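Local coordinates for protein staphylococcal enterotoxin-like toxin (PDB 4DXF) that binds carbohydrate and, as a staphylococcal superantigen-like protein with a two-domain fold, probably recognises sugars on host molecules, at residues S27-N32 and D77-L82; V165-N170 and I196-V201. One frame throughout, in Å; residues are numbered along the deposited sequence.

Interaction 1. Residues S27-N32 and D77-L82; sequences SLEFKN and DVFVVL
An antiparallel strand pair joins 28-31 to 77-80 at the border of the OB-fold domain's sheet, where 28-31 is an outermost strand. The short axes run at 174°, 4.7 Å apart, and Leu28 with Val80 and Phe30 with Val78 form hydrogen-bonded pairs around the non-hydrogen-bonded pair Glu29 with Phe79. The bond from Phe30 N to Val78 O is almost straight (174° at the hydrogen) and lies nearly along the C=O axis, at 2.9 Å.

On one face, Val80 CG2, beside its own backbone N, reaches Phe30 CD1 at 3.9 Å, and the branch tips Leu28 CD1 and Leu82 CD1 meet at 4.0 Å where the two side chains cross obliquely. Tyr56 lies against this apolar group. On the other face, Phe79 has CG anti to the backbone N (chi1 177°), which brings the ring close to strand 28-31 and Ser27: Ser27 CB comes within 3.4 Å of Phe79 CZ, and Glu29 CG sits at the ring edge, 3.8 Å from Phe79 CD1. Helix 138-153 packs against Phe79, and its Lys144 forms a salt bridge with Glu29.

At the corner where the chain turns after strand 28-31, Asn32 N donates to Asp77 OD1 at 2.8 Å, nearly straight but from above the carboxylate plane. Ser100 OG also bonds OD1, while Lys133 forms a salt bridge with OD2. Both oxygens of this buried carboxylate are therefore engaged, an environment that would favour its ionised form and fix its rotation beside the turn.

Interaction 2. Residues V165-N170 and I196-V201; sequences VIKMKN and IDNIEV
Backbone hydrogen bonds define an antiparallel strand pair with a classic beta bulge in the beta-grasp domain. Val165 and Glu200 exchange two N-H...O bonds, and Lys167 N meets Asn198 O nearly along the C=O axis (C=O...N angle 178°). The register then slips by one residue: Lys167 O accepts Asp197 N at 2.8 Å and, weakly, Asn198 N at 3.4 Å. Two successive N-H groups thus converge on one carbonyl, with Asp197 as the extra residue.

One salt bridge lies on the Glu200 side of the slip and the other starts from the bulge residue Asp197. The Lys167 chain bends at chi3 (109°) and crosses Glu200 obliquely, so that Lys167 NZ reaches Glu200 OE2 at 3.1 Å from above the carboxylate plane while Lys167 CD and CE also touch the Glu200 carboxylate. Lys169 bends at chi4 and crosses Asp197 at about a right angle; Lys169 NZ meets Asp197 OD1 on its anti lone pair at 3.0 Å. The other oxygen, Asp197 OD2, takes a bond from Asn198 ND2 at 2.9 Å, so a lysine from 165-170 and the adjacent Asn198 hold this carboxylate by its two oxygens.

Apolar contacts gather on the side of Ile166 and Ile199. Ile166 uses both branches: its CG2 meets Ile196 CG2 at 3.8 Å, while its CD1 lies 4.0 Å from Ile199 CG1. Bent at chi2 and chi3, Met168 crosses Ile196 obliquely, its SD 3.9 Å from Ile196 CG1.

Leu145 of helix 138-153 packs on Ile166 and Ile199, and Leu141 on Ile196, the sheet-on-helix arrangement of a beta-grasp core. Strand 173-177 borders 162-168, and strand 107-116 runs parallel to 196-203 on its other side.

In the fold
Interactions 1 and 2 each secure an antiparallel strand pair in one of the two domains of the superantigen fold: 27-32 with 77-82 in the OB-fold domain, 165-170 with 196-201 in the beta-grasp domain. They follow one another along the chain and lie on opposite sides of its centre, with centres 23 Å apart and nearest atoms about 13 Å apart, so neither touches the other. Helix 138-153 connects them indirectly: Lys139, Glu140, Phe143 and Lys144 reach interaction 1, whereas Leu141 and Leu145 pack on interaction 2. One helix therefore meets both sheets through different residues, consistent with its place between the domains.

Interaction 1. Residues S27-N32 and D77-L82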
loop_
_atom_site.group_PDB
_atom_site.type_symbol
_atom_site.label_atom_id
_atom_site.label_comp_id
_atom_site.label_asym_id
_atom_site.label_seq_id
_atom_site.Cartn_x
_atom_site.Cartn_y
_atom_site.Cartn_z
ATOM N N SER A 27 2.770 -6.910 -7.221
ATOM C CA SER A 27 3.126 -6.888 -5.761
ATOM C C SER A 27 3.419 -8.326 -5.313
ATOM O O SER A 27 3.042 -9.299 -5.997
ATOM C CB SER A 27 2.027 -6.353 -4.866
ATOM O OG SER A 27 0.781 -7.070 -5.090
ATOM N N LEU A 28 4.122 -8.434 -4.178
ATOM C CA LEU A 28 4.437 -9.778 -3.616
ATOM C C LEU A 28 4.045 -9.683 -2.152
ATOM O O LEU A 28 4.022 -8.594 -1.475
ATOM C CB LEU A 28 5.945 -10.091 -3.738
ATOM C CG LEU A 28 6.581 -10.296 -5.137
ATOM C CD1 LEU A 28 8.096 -10.086 -5.196
ATOM C CD2 LEU A 28 6.128 -11.619 -5.761
ATOM N N GLU A 29 3.719 -10.831 -1.551
ATOM C CA GLU A 29 3.307 -10.739 -0.167
ATOM C C GLU A 29 4.050 -11.831 0.588
ATOM O O GLU A 29 3.931 -12.972 0.167
ATOM C CB GLU A 29 1.824 -11.005 -0.031
ATOM C CG GLU A 29 0.984 -9.798 -0.461
ATOM C CD GLU A 29 -0.504 -10.008 -0.399
ATOM O OE1 GLU A 29 -0.968 -10.718 0.522
ATOM O OE2 GLU A 29 -1.202 -9.472 -1.297
ATOM N N PHE A 30 4.812 -11.474 1.620
ATOM C CA PHE A 30 5.599 -12.461 2.433
ATOM C C PHE A 30 5.112 -12.436 3.831
ATOM O O PHE A 30 5.189 -11.434 4.496
ATOM C CB PHE A 30 7.104 -12.143 2.331
ATOM C CG PHE A 30 7.609 -12.180 0.886
ATOM C CD1 PHE A 30 8.282 -11.111 0.357
ATOM C CD2 PHE A 30 7.432 -13.325 0.105
ATOM C CE1 PHE A 30 8.750 -11.178 -0.927
ATOM C CE2 PHE A 30 7.887 -13.393 -1.163
ATOM C CZ PHE A 30 8.515 -12.303 -1.691
ATOM N N LYS A 31 4.557 -13.540 4.323
ATOM C CA LYS A 31 3.881 -13.433 5.583
ATOM C C LYS A 31 4.542 -14.497 6.501
ATOM O O LYS A 31 5.168 -15.443 5.980
ATOM C CB LYS A 31 2.368 -13.708 5.487
ATOM C CG LYS A 31 1.588 -12.590 4.706
ATOM C CD LYS A 31 0.059 -12.714 4.934
ATOM C CE LYS A 31 -0.624 -12.153 3.701
ATOM N NZ LYS A 31 -2.108 -12.278 3.788
ATOM N N ASN A 32 4.470 -14.194 7.781
ATOM C CA ASN A 32 5.053 -15.059 8.884
ATOM C C ASN A 32 6.558 -15.292 8.613
ATOM O O ASN A 32 7.102 -16.431 8.688
ATOM C CB ASN A 32 4.310 -16.386 8.900
ATOM C CG ASN A 32 2.828 -16.199 9.242
ATOM O OD1 ASN A 32 2.492 -15.406 10.109
ATOM N ND2 ASN A 32 1.939 -16.933 8.560
ATOM N N ASP A 77 5.320 -9.531 8.500
ATOM C CA ASP A 77 4.635 -9.724 7.228
ATOM C C ASP A 77 5.108 -8.471 6.405
ATOM O O ASP A 77 5.257 -7.422 7.011
ATOM C CB ASP A 77 3.135 -9.591 7.411
ATOM C CG ASP A 77 2.472 -10.843 7.967
ATOM O OD1 ASP A 77 3.248 -11.736 8.408
ATOM O OD2 ASP A 77 1.224 -10.888 7.944
ATOM N N VAL A 78 5.356 -8.652 5.128
ATOM C CA VAL A 78 5.722 -7.499 4.243
ATOM C C VAL A 78 4.896 -7.552 2.999
ATOM O O VAL A 78 4.745 -8.619 2.338
ATOM C CB VAL A 78 7.216 -7.536 3.909
ATOM C CG1 VAL A 78 7.628 -6.199 3.202
ATOM C CG2 VAL A 78 8.095 -7.653 5.175
ATOM N N PHE A 79 4.329 -6.356 2.658
ATOM C CA PHE A 79 3.683 -6.197 1.381
ATOM C C PHE A 79 4.786 -5.487 0.534
ATOM O O PHE A 79 5.183 -4.350 0.932
ATOM C CB PHE A 79 2.424 -5.321 1.576
ATOM C CG PHE A 79 1.741 -5.047 0.259
ATOM C CD1 PHE A 79 1.011 -6.046 -0.360
ATOM C CD2 PHE A 79 1.896 -3.828 -0.366
ATOM C CE1 PHE A 79 0.415 -5.848 -1.677
ATOM C CE2 PHE A 79 1.349 -3.596 -1.668
ATOM C CZ PHE A 79 0.576 -4.577 -2.316
ATOM N N VAL A 80 5.161 -6.115 -0.569
ATOM C CA VAL A 80 6.308 -5.753 -1.423
ATOM C C VAL A 80 5.809 -5.293 -2.779
ATOM O O VAL A 80 5.089 -5.998 -3.455
ATOM C CB VAL A 80 7.330 -6.931 -1.596
ATOM C CG1 VAL A 80 8.478 -6.624 -2.617
ATOM C CG2 VAL A 80 7.884 -7.310 -0.273
ATOM N N VAL A 81 6.370 -4.151 -3.206
ATOM C CA VAL A 81 6.227 -3.736 -4.601
ATOM C C VAL A 81 7.683 -3.432 -5.039
ATOM O O VAL A 81 8.248 -2.449 -4.516
ATOM C CB VAL A 81 5.361 -2.419 -4.675
ATOM C CG1 VAL A 81 5.275 -1.956 -6.188
ATOM C CG2 VAL A 81 3.949 -2.656 -4.187
ATOM N N LEU A 82 8.291 -4.285 -5.868
ATOM C CA LEU A 82 9.730 -4.140 -6.213
ATOM C C LEU A 82 9.813 -2.856 -7.082
ATOM O O LEU A 82 8.927 -2.614 -7.907
ATOM C CB LEU A 82 10.272 -5.282 -6.981
ATOM C CG LEU A 82 10.269 -6.632 -6.239
ATOM C CD1 LEU A 82 10.670 -7.702 -7.195
ATOM C CD2 LEU A 82 11.260 -6.396 -5.081
#

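Interaction 2. Residues V165-N170 and I196-V201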
loop_
_atom_site.group_PDB
_atom_site.type_symbol
_atom_site.label_atom_id
_atom_site.label_comp_id
_atom_site.label_asym_id
_atom_site.label_seq_id
_atom_site.Cartn_x
_atom_site.Cartn_y
_atom_site.Cartn_z
ATOM N N VAL A 165 -10.674 7.275 0.909
ATOM C CA VAL A 165 -10.767 7.487 2.337
ATOM C C VAL A 165 -11.168 6.176 3.017
ATOM O O VAL A 165 -12.230 5.561 2.712
ATOM C CB VAL A 165 -11.777 8.651 2.743
ATOM C CG1 VAL A 165 -11.847 8.910 4.325
ATOM C CG2 VAL A 165 -11.528 9.956 1.916
ATOM N N ILE A 166 -10.310 5.793 3.965
ATOM C CA ILE A 166 -10.532 4.557 4.724
ATOM C C ILE A 166 -11.174 4.975 6.022
ATOM O O ILE A 166 -10.575 5.723 6.802
ATOM C CB ILE A 166 -9.187 3.841 5.040
ATOM C CG1 ILE A 166 -8.246 3.657 3.844
ATOM C CG2 ILE A 166 -9.400 2.457 5.786
ATOM C CD1 ILE A 166 -8.777 2.783 2.660
ATOM N N LYS A 167 -12.399 4.530 6.263
ATOM C CA LYS A 167 -13.125 4.977 7.442
ATOM C C LYS A 167 -13.041 3.897 8.487
ATOM O O LYS A 167 -13.428 2.785 8.216
ATOM C CB LYS A 167 -14.605 5.294 7.135
ATOM C CG LYS A 167 -14.659 6.528 6.165
ATOM C CD LYS A 167 -16.078 6.886 5.752
ATOM C CE LYS A 167 -16.535 8.182 6.404
ATOM N NZ LYS A 167 -18.028 8.163 6.504
ATOM N N MET A 168 -12.547 4.268 9.666
ATOM C CA MET A 168 -12.355 3.336 10.778
ATOM C C MET A 168 -13.592 3.198 11.681
ATOM O O MET A 168 -14.316 4.179 11.907
ATOM C CB MET A 168 -11.150 3.827 11.557
ATOM C CG MET A 168 -9.874 3.953 10.661
ATOM S SD MET A 168 -9.480 2.471 9.689
ATOM C CE MET A 168 -8.762 1.347 10.965
ATOM N N LYS A 169 -13.831 1.987 12.196
ATOM C CA LYS A 169 -14.972 1.689 13.105
ATOM C C LYS A 169 -14.895 2.563 14.353
ATOM O O LYS A 169 -15.929 3.029 14.892
ATOM C CB LYS A 169 -14.992 0.209 13.535
ATOM C CG LYS A 169 -15.729 -0.707 12.587
ATOM C CD LYS A 169 -15.462 -2.133 12.960
ATOM C CE LYS A 169 -15.876 -3.037 11.855
ATOM N NZ LYS A 169 -17.224 -2.623 11.356
ATOM N N ASN A 170 -13.663 2.802 14.786
ATOM C CA ASN A 170 -13.393 3.613 15.963
ATOM C C ASN A 170 -13.711 5.099 15.712
ATOM O O ASN A 170 -13.469 5.948 16.563
ATOM C CB ASN A 170 -11.975 3.340 16.521
ATOM C CG ASN A 170 -10.863 4.113 15.794
ATOM O OD1 ASN A 170 -11.085 4.817 14.810
ATOM N ND2 ASN A 170 -9.647 3.991 16.323
ATOM N N ILE A 196 -11.300 -1.506 10.095
ATOM C CA ILE A 196 -11.775 -0.792 8.891
ATOM C C ILE A 196 -13.294 -1.010 8.769
ATOM O O ILE A 196 -13.780 -2.145 8.774
ATOM C CB ILE A 196 -11.031 -1.275 7.642
ATOM C CG1 ILE A 196 -9.546 -0.920 7.763
ATOM C CG2 ILE A 196 -11.599 -0.640 6.353
ATOM C CD1 ILE A 196 -8.633 -1.614 6.684
ATOM N N ASP A 197 -14.026 0.080 8.627
ATOM C CA ASP A 197 -15.443 -0.023 8.482
ATOM C C ASP A 197 -15.903 -0.057 7.005
ATOM O O ASP A 197 -16.516 -1.043 6.547
ATOM C CB ASP A 197 -16.091 1.132 9.226
ATOM C CG ASP A 197 -17.563 0.935 9.360
ATOM O OD1 ASP A 197 -18.002 -0.193 9.731
ATOM O OD2 ASP A 197 -18.268 1.886 9.040
ATOM N N ASN A 198 -15.583 1.018 6.283
ATOM C CA ASN A 198 -15.932 1.184 4.848
ATOM C C ASN A 198 -14.917 2.135 4.192
ATOM O O ASN A 198 -14.134 2.864 4.859
ATOM C CB ASN A 198 -17.396 1.636 4.606
ATOM C CG ASN A 198 -17.674 3.032 5.120
ATOM O OD1 ASN A 198 -17.564 4.035 4.397
ATOM N ND2 ASN A 198 -17.990 3.115 6.391
ATOM N N ILE A 199 -14.964 2.133 2.863
ATOM C CA ILE A 199 -13.962 2.824 2.091
ATOM C C ILE A 199 -14.782 3.682 1.110
ATOM O O ILE A 199 -15.717 3.145 0.505
ATOM C CB ILE A 199 -13.084 1.821 1.364
ATOM C CG1 ILE A 199 -12.314 0.984 2.379
ATOM C CG2 ILE A 199 -12.097 2.554 0.423
ATOM C CD1 ILE A 199 -11.524 -0.073 1.775
ATOM N N GLU A 200 -14.430 4.954 1.011
ATOM C CA GLU A 200 -15.103 5.931 0.107
ATOM C C GLU A 200 -14.118 6.448 -0.947
ATOM O O GLU A 200 -13.002 6.876 -0.631
ATOM C CB GLU A 200 -15.765 7.055 0.920
ATOM C CG GLU A 200 -17.134 6.684 1.635
ATOM C CD GLU A 200 -17.496 7.622 2.834
ATOM O OE1 GLU A 200 -16.761 8.621 3.114
ATOM O OE2 GLU A 200 -18.526 7.347 3.508
ATOM N N VAL A 201 -14.479 6.369 -2.233
ATOM C CA VAL A 201 -13.491 6.712 -3.269
ATOM C C VAL A 201 -14.198 7.796 -4.105
ATOM O O VAL A 201 -15.371 7.604 -4.433
ATOM C CB VAL A 201 -13.165 5.515 -4.173
ATOM C CG1 VAL A 201 -12.247 5.905 -5.326
ATOM C CG2 VAL A 201 -12.408 4.420 -3.356
#